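Side-chain contacts in flagellin (PDB 4CFI), which probably builds the bacterial flagellar filament, as flagellins do, and has been studied as a source of immunoreactive epitopes: residues I138-D143 against F148-Q153; V207-A212 against G229-M234; T114-I119 against A197-N202; A124-S127 against Q133-T136; S220-S225 against M234-N239. All blocks are in the same frame, centred on the assembly; numbering follows the deposited sequence.

Contact 1 (I138-D143 against F148-Q153)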
# COMPACT_ATOMS: atom_id res chain seq x y z
N ILE A 138 -19.37 -7.00 7.36
CA ILE A 138 -18.57 -5.88 7.82
C ILE A 138 -17.49 -5.60 6.79
O ILE A 138 -16.69 -6.47 6.45
CB ILE A 138 -17.92 -6.15 9.20
CG1 ILE A 138 -19.01 -6.42 10.24
CG2 ILE A 138 -17.03 -4.97 9.60
CD1 ILE A 138 -18.45 -6.94 11.56
N ASN A 139 -17.46 -4.37 6.30
CA ASN A 139 -16.41 -3.87 5.43
C ASN A 139 -15.33 -3.25 6.28
O ASN A 139 -15.62 -2.41 7.12
CB ASN A 139 -16.96 -2.83 4.48
CG ASN A 139 -18.18 -3.35 3.73
OD1 ASN A 139 -18.09 -4.32 2.95
ND2 ASN A 139 -19.31 -2.73 3.96
N VAL A 140 -14.09 -3.68 6.07
CA VAL A 140 -12.93 -3.19 6.83
C VAL A 140 -12.16 -2.22 5.94
O VAL A 140 -11.69 -2.59 4.86
CB VAL A 140 -12.04 -4.36 7.27
CG1 VAL A 140 -10.85 -3.87 8.10
CG2 VAL A 140 -12.85 -5.38 8.05
N VAL A 141 -12.04 -0.98 6.42
CA VAL A 141 -11.53 0.13 5.63
C VAL A 141 -10.26 0.69 6.30
O VAL A 141 -10.22 0.89 7.51
CB VAL A 141 -12.62 1.23 5.50
CG1 VAL A 141 -12.13 2.39 4.66
CG2 VAL A 141 -13.91 0.66 4.90
N SER A 142 -9.22 0.92 5.52
CA SER A 142 -7.97 1.45 6.07
C SER A 142 -8.15 2.88 6.58
O SER A 142 -8.98 3.64 6.06
CB SER A 142 -6.89 1.45 4.98
OG SER A 142 -7.33 2.25 3.89
N ASP A 143 -7.34 3.24 7.58
CA ASP A 143 -7.33 4.60 8.12
C ASP A 143 -6.07 5.41 7.79
O ASP A 143 -5.96 6.55 8.20
CB ASP A 143 -7.63 4.62 9.63
CG ASP A 143 -6.53 4.01 10.50
OD1 ASP A 143 -5.44 3.68 10.00
OD2 ASP A 143 -6.78 3.87 11.72
N PHE A 148 -8.00 0.64 11.18
CA PHE A 148 -9.24 0.33 10.49
C PHE A 148 -10.43 1.16 10.96
O PHE A 148 -10.52 1.51 12.14
CB PHE A 148 -9.61 -1.16 10.71
CG PHE A 148 -8.45 -2.11 10.61
CD1 PHE A 148 -7.84 -2.32 9.39
CD2 PHE A 148 -7.92 -2.74 11.74
CE1 PHE A 148 -6.73 -3.15 9.31
CE2 PHE A 148 -6.82 -3.57 11.65
CZ PHE A 148 -6.23 -3.79 10.43
N THR A 149 -11.35 1.38 10.03
CA THR A 149 -12.73 1.75 10.36
C THR A 149 -13.65 0.68 9.72
O THR A 149 -13.19 -0.14 8.91
CB THR A 149 -13.08 3.16 9.85
OG1 THR A 149 -12.90 3.22 8.42
CG2 THR A 149 -12.26 4.23 10.55
N PHE A 150 -14.93 0.71 10.07
CA PHE A 150 -15.83 -0.40 9.78
C PHE A 150 -17.22 0.06 9.39
O PHE A 150 -17.81 0.90 10.07
CB PHE A 150 -15.97 -1.29 11.01
CG PHE A 150 -14.66 -1.79 11.54
CD1 PHE A 150 -14.08 -2.92 11.00
CD2 PHE A 150 -13.99 -1.14 12.57
CE1 PHE A 150 -12.87 -3.38 11.49
CE2 PHE A 150 -12.77 -1.61 13.06
CZ PHE A 150 -12.23 -2.75 12.53
N THR A 151 -17.76 -0.54 8.32
CA THR A 151 -19.14 -0.31 7.94
C THR A 151 -19.86 -1.66 7.79
O THR A 151 -19.24 -2.71 7.64
CB THR A 151 -19.28 0.52 6.64
OG1 THR A 151 -18.79 -0.26 5.56
CG2 THR A 151 -18.57 1.87 6.76
N ASP A 152 -21.19 -1.59 7.81
CA ASP A 152 -22.04 -2.77 7.66
C ASP A 152 -22.42 -3.01 6.18
O ASP A 152 -21.90 -2.35 5.26
CB ASP A 152 -23.28 -2.67 8.57
CG ASP A 152 -24.27 -1.58 8.18
OD1 ASP A 152 -24.25 -1.08 7.03
OD2 ASP A 152 -25.09 -1.24 9.07
N GLN A 153 -23.30 -3.99 5.97
CA GLN A 153 -23.68 -4.41 4.63
C GLN A 153 -24.34 -3.29 3.85
O GLN A 153 -24.41 -3.38 2.61
CB GLN A 153 -24.60 -5.64 4.68
CG GLN A 153 -25.97 -5.40 5.27
CD GLN A 153 -26.01 -5.33 6.78
OE1 GLN A 153 -25.05 -5.68 7.48
NE2 GLN A 153 -27.14 -4.96 7.31
O HOH W 1 -11.06 4.99 7.39
O HOH W 2 -9.31 4.01 12.72
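Thr151 O draws two donors from the neighbouring strand: the backbone N of Asn139, at 2.8 Å, and more weakly the alpha C-H of Ile138, whose CA stands 3.2 Å from that oxygen. Thr151 N returns a bond to Asn139 O, so the two residues form an antiparallel hydrogen-bonded pair, and Val141 with Thr149 repeats the pattern further along. A side-chain bond reinforces the first pair. Asn139 ND2 donates to Thr151 OG1 over 3.0 Å, fairly straight at 160°, with the hydroxyl oxygen close to the amide plane. Thr151 offers OG1 by placing it between its own backbone N and carbonyl carbon (chi1 67°). The other end of the amide, OD1, bonds to Thr114 OG1 on strand 111-119; the group is therefore held at both ends and ties all three strands of the sheet together.

The face bearing Ile138, Val140 and Phe150 is greasy. Val140 lies alongside Phe150, with CG1 4.0 Å from ring atom CE1, and Ile138 CG2 comes within 3.9 Å of Phe150 CD1. Val140 CG1 also meets Phe148 CD1 at 3.6 Å, so one methyl serves both phenylalanines. Helix 160-167 packs on this side, its Phe167 stacking on Phe150.

Toward the turn, water extends the pairing: one molecule bridges Ser142 O and Thr149 OG1, another Asp143 OD2 and Phe148 O. Asp143 OD2 also accepts from Gly173 N, while OD1 takes the N-H groups of Lys145 and Gly147. The whole is a classic antiparallel beta hairpin, set in the three-stranded sheet of the D2 region.

Contact 2 (V207-A212 against G229-M234)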
# COMPACT_ATOMS: atom_id res chain seq x y z
N VAL A 207 -10.09 -12.52 7.16
CA VAL A 207 -9.29 -11.79 8.16
C VAL A 207 -7.79 -11.93 7.85
O VAL A 207 -7.03 -10.96 7.93
CB VAL A 207 -9.64 -12.25 9.59
CG1 VAL A 207 -8.67 -11.68 10.62
CG2 VAL A 207 -11.06 -11.85 9.92
N ALA A 208 -7.35 -13.13 7.47
CA ALA A 208 -5.96 -13.34 7.07
C ALA A 208 -5.60 -12.49 5.85
O ALA A 208 -4.52 -11.88 5.83
CB ALA A 208 -5.67 -14.81 6.81
N GLN A 209 -6.48 -12.46 4.85
CA GLN A 209 -6.32 -11.59 3.66
C GLN A 209 -6.10 -10.17 4.11
O GLN A 209 -5.09 -9.56 3.77
CB GLN A 209 -7.54 -11.60 2.70
CG GLN A 209 -7.53 -10.47 1.63
CD GLN A 209 -8.78 -10.43 0.72
OE1 GLN A 209 -9.15 -11.46 0.16
NE2 GLN A 209 -9.42 -9.24 0.57
N ILE A 210 -7.05 -9.66 4.87
CA ILE A 210 -7.01 -8.27 5.30
C ILE A 210 -5.71 -7.96 6.04
O ILE A 210 -5.08 -6.92 5.76
CB ILE A 210 -8.22 -7.94 6.19
CG1 ILE A 210 -9.51 -7.96 5.35
CG2 ILE A 210 -8.04 -6.59 6.85
CD1 ILE A 210 -10.81 -8.04 6.15
N ASN A 211 -5.28 -8.84 6.93
CA ASN A 211 -4.03 -8.60 7.66
C ASN A 211 -2.81 -8.57 6.73
O ASN A 211 -1.87 -7.82 6.96
CB ASN A 211 -3.83 -9.60 8.80
CG ASN A 211 -4.61 -9.23 10.05
OD1 ASN A 211 -5.28 -10.08 10.70
ND2 ASN A 211 -4.53 -7.98 10.42
N ALA A 212 -2.81 -9.39 5.68
CA ALA A 212 -1.71 -9.40 4.70
C ALA A 212 -1.74 -8.14 3.83
O ALA A 212 -0.70 -7.52 3.61
CB ALA A 212 -1.78 -10.65 3.84
N GLY A 229 -1.64 -11.76 -2.80
CA GLY A 229 -0.41 -11.13 -3.28
C GLY A 229 -0.67 -10.04 -4.30
O GLY A 229 0.01 -9.02 -4.31
N ALA A 230 -1.65 -10.25 -5.17
CA ALA A 230 -2.06 -9.24 -6.13
C ALA A 230 -2.63 -7.98 -5.45
O ALA A 230 -2.32 -6.85 -5.83
CB ALA A 230 -3.06 -9.82 -7.13
N TYR A 231 -3.48 -8.20 -4.44
CA TYR A 231 -4.00 -7.08 -3.67
C TYR A 231 -2.87 -6.34 -2.91
O TYR A 231 -2.88 -5.09 -2.86
CB TYR A 231 -5.07 -7.53 -2.69
CG TYR A 231 -6.37 -8.04 -3.31
CD1 TYR A 231 -6.80 -7.63 -4.58
CD2 TYR A 231 -7.20 -8.90 -2.60
CE1 TYR A 231 -7.99 -8.09 -5.11
CE2 TYR A 231 -8.41 -9.37 -3.13
CZ TYR A 231 -8.80 -8.95 -4.38
OH TYR A 231 -9.99 -9.43 -4.91
N GLN A 232 -1.93 -7.08 -2.33
CA GLN A 232 -0.78 -6.44 -1.70
C GLN A 232 0.00 -5.60 -2.71
O GLN A 232 0.44 -4.49 -2.37
CB GLN A 232 0.15 -7.49 -1.10
CG GLN A 232 -0.37 -8.14 0.17
CD GLN A 232 0.51 -9.29 0.62
OE1 GLN A 232 0.76 -10.22 -0.16
NE2 GLN A 232 0.99 -9.24 1.86
N ALA A 233 0.15 -6.11 -3.94
CA ALA A 233 0.88 -5.37 -4.98
C ALA A 233 0.18 -4.07 -5.36
O ALA A 233 0.85 -3.07 -5.60
CB ALA A 233 1.09 -6.23 -6.21
N MET A 234 -1.14 -4.07 -5.41
CA MET A 234 -1.86 -2.85 -5.74
C MET A 234 -1.58 -1.74 -4.71
O MET A 234 -1.31 -0.60 -5.09
CB MET A 234 -3.35 -3.12 -5.81
CG MET A 234 -3.73 -3.94 -7.03
SD MET A 234 -5.41 -4.57 -6.96
CE MET A 234 -5.51 -5.41 -8.52
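The amide of Gln209 and the ring of Tyr231 meet at a steep angle, their planes 65° apart. Gln209 OE1 lies at the ring's edge, in its plane and 4.0 Å from CE2, whereas Gln209 NE2 approaches obliquely, 3.8 Å from the same Tyr231 CE2. This is van der Waals contact, with no hydrogen bond between the two groups. Gln209 gets there by stretching: CG is anti to the backbone N (chi1 167°) and the chain runs on extended, which carries the amide across the gap between helices 197-213 and 227-257. The glutamine is modelled in two conformations, so details of this meeting are less certain than the rest. In the conformer described, NE2 finds its hydrogen bond at Leu112 O, while the hydroxyl of Tyr231 pairs with Gln227.

A second flat group makes the one direct hydrogen bond between the segments. Gln232 NE2 donates to Ala212 O at 3.0 Å, but the geometry is far from textbook: the amide nitrogen sits above the carbonyl plane and the C=O...N angle is only 107°. The aliphatic part follows closely, Gln232 CG lying 3.5 Å from Ala212 O, and Ala212 CB touches Gln232 NE2 at 3.7 Å. Gln232 OE1 accepts from Gln217 NE2, in the connection between the two helices, so both ends of this buried amide have partners.

Chemically, a single amide hydrogen bond, from Gln232, joins these segments, backed by the van der Waals contact of Gln209 with the Tyr231 ring. The bent Gln232 bond probably contributes modestly, and much of its value may lie in satisfying a polar group away from solvent.

Contact 3 (T114-I119 against A197-N202)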
# COMPACT_ATOMS: atom_id res chain seq x y z
N THR A 114 -14.29 -7.65 2.97
CA THR A 114 -15.61 -7.71 3.55
C THR A 114 -15.81 -9.10 4.15
O THR A 114 -15.55 -10.12 3.51
CB THR A 114 -16.66 -7.45 2.45
OG1 THR A 114 -16.45 -6.14 1.92
CG2 THR A 114 -18.08 -7.58 2.98
N ILE A 115 -16.27 -9.11 5.40
CA ILE A 115 -16.43 -10.33 6.20
C ILE A 115 -17.92 -10.60 6.39
O ILE A 115 -18.66 -9.70 6.83
CB ILE A 115 -15.77 -10.21 7.60
CG1 ILE A 115 -14.33 -9.70 7.49
CG2 ILE A 115 -15.88 -11.51 8.37
CD1 ILE A 115 -13.76 -9.21 8.80
N LYS A 116 -18.38 -11.81 6.07
CA LYS A 116 -19.76 -12.20 6.36
C LYS A 116 -19.88 -12.58 7.83
O LYS A 116 -19.12 -13.40 8.32
CB LYS A 116 -20.22 -13.36 5.45
CG LYS A 116 -21.63 -13.85 5.75
CD LYS A 116 -22.02 -15.09 4.96
CE LYS A 116 -23.46 -15.48 5.24
NZ LYS A 116 -23.87 -16.68 4.46
N VAL A 117 -20.85 -11.99 8.52
CA VAL A 117 -21.04 -12.12 9.96
C VAL A 117 -22.54 -12.26 10.26
O VAL A 117 -23.37 -12.21 9.37
CB VAL A 117 -20.48 -10.90 10.74
CG1 VAL A 117 -18.99 -10.76 10.48
CG2 VAL A 117 -21.23 -9.61 10.41
N ALA A 118 -22.86 -12.46 11.54
CA ALA A 118 -24.25 -12.57 12.00
C ALA A 118 -24.33 -12.03 13.42
O ALA A 118 -24.17 -12.78 14.38
CB ALA A 118 -24.75 -14.01 11.93
N ILE A 119 -24.53 -10.72 13.54
CA ILE A 119 -24.49 -10.03 14.83
C ILE A 119 -25.63 -9.03 14.95
O ILE A 119 -26.20 -8.59 13.95
CB ILE A 119 -23.13 -9.32 15.08
CG1 ILE A 119 -22.88 -8.21 14.06
CG2 ILE A 119 -21.99 -10.34 15.12
CD1 ILE A 119 -21.55 -7.50 14.20
N ALA A 197 -20.05 -23.84 9.50
CA ALA A 197 -18.61 -24.08 9.57
C ALA A 197 -17.88 -23.48 8.36
O ALA A 197 -16.82 -22.89 8.50
CB ALA A 197 -18.31 -25.57 9.69
N THR A 198 -18.48 -23.60 7.18
CA THR A 198 -17.87 -23.07 5.98
C THR A 198 -17.80 -21.54 6.02
O THR A 198 -16.78 -20.95 5.65
CB THR A 198 -18.62 -23.55 4.72
OG1 THR A 198 -18.49 -24.97 4.59
CG2 THR A 198 -18.06 -22.87 3.46
N ASP A 199 -18.87 -20.90 6.48
CA ASP A 199 -18.84 -19.44 6.62
C ASP A 199 -17.82 -19.00 7.67
O ASP A 199 -17.19 -17.97 7.51
CB ASP A 199 -20.21 -18.87 6.99
CG ASP A 199 -21.18 -18.80 5.81
OD1 ASP A 199 -20.74 -18.86 4.65
OD2 ASP A 199 -22.38 -18.66 6.06
N GLN A 200 -17.68 -19.76 8.75
CA GLN A 200 -16.69 -19.45 9.77
C GLN A 200 -15.28 -19.51 9.18
O GLN A 200 -14.46 -18.60 9.38
CB GLN A 200 -16.81 -20.35 10.99
CG GLN A 200 -18.11 -20.13 11.75
CD GLN A 200 -18.28 -21.08 12.91
OE1 GLN A 200 -17.30 -21.61 13.47
NE2 GLN A 200 -19.51 -21.32 13.30
N ALA A 201 -15.01 -20.55 8.39
CA ALA A 201 -13.71 -20.70 7.71
C ALA A 201 -13.49 -19.58 6.69
O ALA A 201 -12.37 -19.06 6.55
CB ALA A 201 -13.61 -22.07 7.03
N ASN A 202 -14.53 -19.21 5.95
CA ASN A 202 -14.39 -18.14 4.98
C ASN A 202 -14.01 -16.83 5.68
O ASN A 202 -13.18 -16.07 5.18
CB ASN A 202 -15.69 -17.93 4.20
CG ASN A 202 -16.00 -19.05 3.21
OD1 ASN A 202 -15.15 -19.89 2.91
ND2 ASN A 202 -17.22 -19.05 2.70
O HOH W 3 -18.14 -15.61 6.66
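Lys116 and Asp199 form a close salt bridge between strand 111-119 and the first turn of helix 197-213, and the tight part of the contact is confined to their side-chain ends. Lys116 NZ donates to Asp199 OD2 at 2.9 Å, arriving from above the carboxylate plane rather than within it. The lysine's methylenes lie alongside the same oxygen: Lys116 CE is 3.5 Å and CD 3.8 Å from Asp199 OD2. The extended chain of Lys116, with CG anti to the backbone N (chi1 178°), carries the ammonium across to the helix. Asp199 OD1 stays 3.8 Å from Lys116 NZ, so one oxygen takes the bond.

The backbones, by contrast, stand well apart, 7.3 Å between the CA atoms of Lys116 and Asp199, and water enters between them. A single molecule donates to Lys116 O at 2.9 Å and to Asp199 O at 2.7 Å, spanning what the chains do not close themselves. Deeper in, Ile115 packs on Ala203, Met206 and Val207 of the helix, giving the same strand an apolar hold beside this hydrated side.

Lys116 is exposed, and solvent probably screens the attraction. Asp199, close to the helix N-terminus, may be further stabilised in its charged form by the helix dipole as well as by the lysine.

Contact 4 (A124-S127 against Q133-T136)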
# COMPACT_ATOMS: atom_id res chain seq x y z
N ALA A 124 -23.20 -8.67 19.50
CA ALA A 124 -23.47 -10.02 20.01
C ALA A 124 -23.93 -10.94 18.88
O ALA A 124 -24.51 -10.47 17.91
CB ALA A 124 -24.51 -9.99 21.12
N ALA A 125 -23.69 -12.24 18.99
CA ALA A 125 -24.14 -13.19 17.97
C ALA A 125 -25.66 -13.10 17.81
O ALA A 125 -26.40 -13.03 18.79
CB ALA A 125 -23.75 -14.61 18.36
N TRP A 126 -26.10 -13.11 16.56
CA TRP A 126 -27.52 -13.09 16.24
C TRP A 126 -28.14 -14.44 16.60
O TRP A 126 -27.54 -15.50 16.34
CB TRP A 126 -27.73 -12.82 14.75
CG TRP A 126 -29.16 -12.50 14.40
CD1 TRP A 126 -30.09 -13.35 13.91
CD2 TRP A 126 -29.82 -11.24 14.60
NE1 TRP A 126 -31.29 -12.71 13.75
CE2 TRP A 126 -31.17 -11.41 14.17
CE3 TRP A 126 -29.41 -9.99 15.07
CZ2 TRP A 126 -32.10 -10.36 14.21
CZ3 TRP A 126 -30.33 -8.95 15.11
CH2 TRP A 126 -31.66 -9.14 14.68
N SER A 127 -29.32 -14.40 17.21
CA SER A 127 -30.07 -15.62 17.54
C SER A 127 -31.57 -15.35 17.40
O SER A 127 -31.96 -14.23 17.11
CB SER A 127 -29.77 -16.04 18.98
OG SER A 127 -30.50 -15.21 19.89
N GLN A 133 -32.11 -4.74 13.92
CA GLN A 133 -31.55 -5.13 12.63
C GLN A 133 -30.34 -6.03 12.83
O GLN A 133 -29.53 -5.80 13.73
CB GLN A 133 -31.13 -3.88 11.83
CG GLN A 133 -30.43 -4.14 10.51
CD GLN A 133 -30.12 -2.86 9.76
OE1 GLN A 133 -30.86 -2.46 8.86
NE2 GLN A 133 -29.03 -2.20 10.14
N GLU A 134 -30.19 -7.03 11.97
CA GLU A 134 -28.99 -7.89 11.94
C GLU A 134 -27.93 -7.28 11.01
O GLU A 134 -28.23 -6.84 9.89
CB GLU A 134 -29.35 -9.30 11.45
CG GLU A 134 -28.20 -10.30 11.54
CD GLU A 134 -28.53 -11.70 11.03
OE1 GLU A 134 -29.68 -11.90 10.57
OE2 GLU A 134 -27.65 -12.60 11.11
N THR A 135 -26.70 -7.23 11.51
CA THR A 135 -25.55 -6.95 10.67
C THR A 135 -25.06 -8.26 10.07
O THR A 135 -24.76 -9.20 10.81
CB THR A 135 -24.43 -6.27 11.48
OG1 THR A 135 -24.92 -5.01 11.99
CG2 THR A 135 -23.19 -6.05 10.66
N THR A 136 -24.96 -8.29 8.75
CA THR A 136 -24.65 -9.50 8.00
C THR A 136 -23.31 -9.43 7.25
O THR A 136 -22.80 -10.47 6.80
CB THR A 136 -25.76 -9.86 7.00
OG1 THR A 136 -25.93 -8.75 6.12
CG2 THR A 136 -27.08 -10.15 7.75
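Stacking carries this contact: Glu134 lies lengthwise over one face of the Trp126 indole. The carboxylate plane is within 4° of the ring plane, with Glu134 CD 3.5 Å from Trp126 CG, so the acid end rests by the five-membered ring. Glu134 OE1 lies over that ring, 3.7 Å from Trp126 NE1, while Glu134 OE2 lies outside it, 3.6 Å from Trp126 CB. Neither makes a hydrogen bond with the tryptophan.

The aliphatic portion supplies a CH-pi interaction. Glu134 CB sits 3.6 Å from the centroid of the six-membered ring and only 8° off the ring normal, and Glu134 CG follows at 3.6 Å from Trp126 CD2, beside the ring junction. An extended glutamate is what allows CB, CG and CD to track successive parts of the indole. Trp126 turns its ring to meet them with CG anti to the backbone N (chi1 -168°).

A polar backbone atom makes a further close approach. Gln133 O lies 3.5 Å from Trp126 CZ3, at an oblique angle to the ring.

A backbone bond to Ala118, at the end of strand 111-119, places Trp126, while Glu134 leads directly into strand 135-142 and its side chain touches Ala118. The contact lies where the connection between these strands folds back on itself.

No hydrogen bond or salt bridge joins the two segments, so dispersion and the shielding of the indole face probably supply most of the attraction. A carboxylate lying flat on a pi face is probably disfavoured electrostatically, which solvent at this surface site may ease.

Contact 5 (S220-S225 against M234-N239)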
# COMPACT_ATOMS: atom_id res chain seq x y z
N SER A 220 10.30 -5.04 -4.27
CA SER A 220 11.21 -6.18 -4.43
C SER A 220 10.56 -7.53 -4.22
O SER A 220 10.89 -8.49 -4.92
CB SER A 220 12.40 -6.04 -3.48
OG SER A 220 11.98 -6.01 -2.12
N ASN A 221 9.64 -7.62 -3.26
CA ASN A 221 9.07 -8.90 -2.85
C ASN A 221 7.60 -9.08 -3.24
O ASN A 221 6.93 -9.95 -2.68
CB ASN A 221 9.28 -9.14 -1.34
CG ASN A 221 10.72 -9.54 -1.01
OD1 ASN A 221 11.29 -9.05 -0.03
ND2 ASN A 221 11.30 -10.43 -1.79
N LEU A 222 7.11 -8.32 -4.22
CA LEU A 222 5.76 -8.51 -4.72
C LEU A 222 5.62 -9.79 -5.52
O LEU A 222 6.48 -10.16 -6.32
CB LEU A 222 5.32 -7.33 -5.56
CG LEU A 222 5.20 -6.01 -4.78
CD1 LEU A 222 4.82 -4.88 -5.72
CD2 LEU A 222 4.20 -6.14 -3.63
N ASP A 223 4.49 -10.46 -5.31
CA ASP A 223 4.16 -11.67 -6.06
C ASP A 223 2.66 -11.69 -6.28
O ASP A 223 1.90 -11.75 -5.31
CB ASP A 223 4.68 -12.91 -5.31
CG ASP A 223 4.45 -14.19 -6.07
OD1 ASP A 223 3.39 -14.33 -6.64
OD2 ASP A 223 5.35 -15.05 -6.12
N ILE A 224 2.25 -11.63 -7.54
CA ILE A 224 0.83 -11.50 -7.91
C ILE A 224 0.19 -12.84 -8.29
O ILE A 224 -0.92 -12.87 -8.79
CB ILE A 224 0.60 -10.43 -9.01
CG1 ILE A 224 1.21 -10.86 -10.36
CG2 ILE A 224 1.14 -9.09 -8.54
CD1 ILE A 224 0.82 -9.97 -11.52
N SER A 225 0.89 -13.93 -8.02
CA SER A 225 0.43 -15.25 -8.41
C SER A 225 -0.64 -15.80 -7.47
O SER A 225 -1.13 -16.90 -7.71
CB SER A 225 1.61 -16.24 -8.51
OG SER A 225 2.12 -16.60 -7.25
N MET A 234 -1.14 -4.07 -5.41
CA MET A 234 -1.86 -2.85 -5.74
C MET A 234 -1.58 -1.74 -4.71
O MET A 234 -1.31 -0.60 -5.09
CB MET A 234 -3.35 -3.12 -5.81
CG MET A 234 -3.73 -3.94 -7.03
SD MET A 234 -5.41 -4.57 -6.96
CE MET A 234 -5.51 -5.41 -8.52
N VAL A 235 -1.63 -2.09 -3.42
CA VAL A 235 -1.33 -1.13 -2.35
C VAL A 235 0.12 -0.70 -2.41
O VAL A 235 0.42 0.49 -2.33
CB VAL A 235 -1.57 -1.76 -0.94
CG1 VAL A 235 -1.03 -0.87 0.18
CG2 VAL A 235 -3.04 -2.10 -0.74
N SER A 236 1.02 -1.66 -2.55
CA SER A 236 2.44 -1.36 -2.59
C SER A 236 2.79 -0.43 -3.73
O SER A 236 3.57 0.52 -3.54
CB SER A 236 3.25 -2.65 -2.70
OG SER A 236 4.65 -2.41 -2.54
N ILE A 237 2.24 -0.67 -4.92
CA ILE A 237 2.49 0.19 -6.07
C ILE A 237 1.89 1.58 -5.87
O ILE A 237 2.51 2.58 -6.24
CB ILE A 237 1.99 -0.46 -7.39
CG1 ILE A 237 2.83 -1.71 -7.73
CG2 ILE A 237 1.99 0.56 -8.53
CD1 ILE A 237 4.27 -1.40 -8.05
N ASP A 238 0.67 1.66 -5.32
CA ASP A 238 0.12 2.98 -5.01
C ASP A 238 1.11 3.78 -4.14
O ASP A 238 1.35 4.97 -4.38
CB ASP A 238 -1.25 2.86 -4.31
CG ASP A 238 -2.39 2.51 -5.25
OD1 ASP A 238 -2.24 2.58 -6.49
OD2 ASP A 238 -3.46 2.15 -4.71
N ASN A 239 1.68 3.12 -3.14
CA ASN A 239 2.63 3.77 -2.24
C ASN A 239 3.94 4.13 -2.93
O ASN A 239 4.48 5.21 -2.71
CB ASN A 239 2.88 2.90 -1.02
CG ASN A 239 1.66 2.83 -0.11
OD1 ASN A 239 0.65 3.52 -0.34
ND2 ASN A 239 1.73 2.01 0.90
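Leu222 belongs to the loop that connects helix 197-213 to helix 227-257, and it packs this loop against the second helix by touching Ser236 and Ile237. The CD2 methyl of Leu222 lies 3.7 Å from Ser236 CB, and its CD1 is 4.0 Å from Ser236 OG, so both methyls of the fork rest against the small side chain. Leu222 CD1 also reaches Ile237 CD1 at 4.2 Å, a looser apolar touch between branch ends. Leu222 directs the fork at the helix by keeping CG anti to its carbonyl carbon (chi1 -65°).

Ser236 is buried, yet its hydroxyl is not left to the leucine: OG bonds with Gln217 O and Gly103 N, tying the helix to an earlier part of the same connection and to the loop holding Gly103. This region is consistent with the D1 helical bundle of flagellins, where helices 2-31, 37-60 and 227-257 run beside one another. The loop is fastened to helix 37-60 as well, since Gln44 takes Ile224 N on OE1 and gives NE2 to Leu222 O.

Just beyond, the chain forms an Asx turn ahead of helix 227-257. Asp223 OD1 accepts from Ser225 N at 2.9 Å, a bond with an N-H...O angle of 160°, and again from Ser225 OG at 2.7 Å, the hydroxyl arriving on the syn side of the carboxylate.

Contacts 1, 3 and 4 share one three-stranded antiparallel sheet in the D2 region: contact 1 joins strands 135-142 and 148-152, contact 3 starts from strand 111-119, and contact 4 lies at the connection between 111-119 and 135-142. Along the chain, contacts 4 and then 1 are nested inside the loop that contact 3 closes. Helix 197-213 then links contact 3 to contact 2, their centres 18 Å apart, and helix 227-257 carries both contacts 2 and 5, whose centres are 9 Å apart and whose segments alternate. Contacts 4 and 5 are 36 Å apart, centre to centre. The series thus runs from the outer sheet to the helical bundle, with contact 2 at their junction.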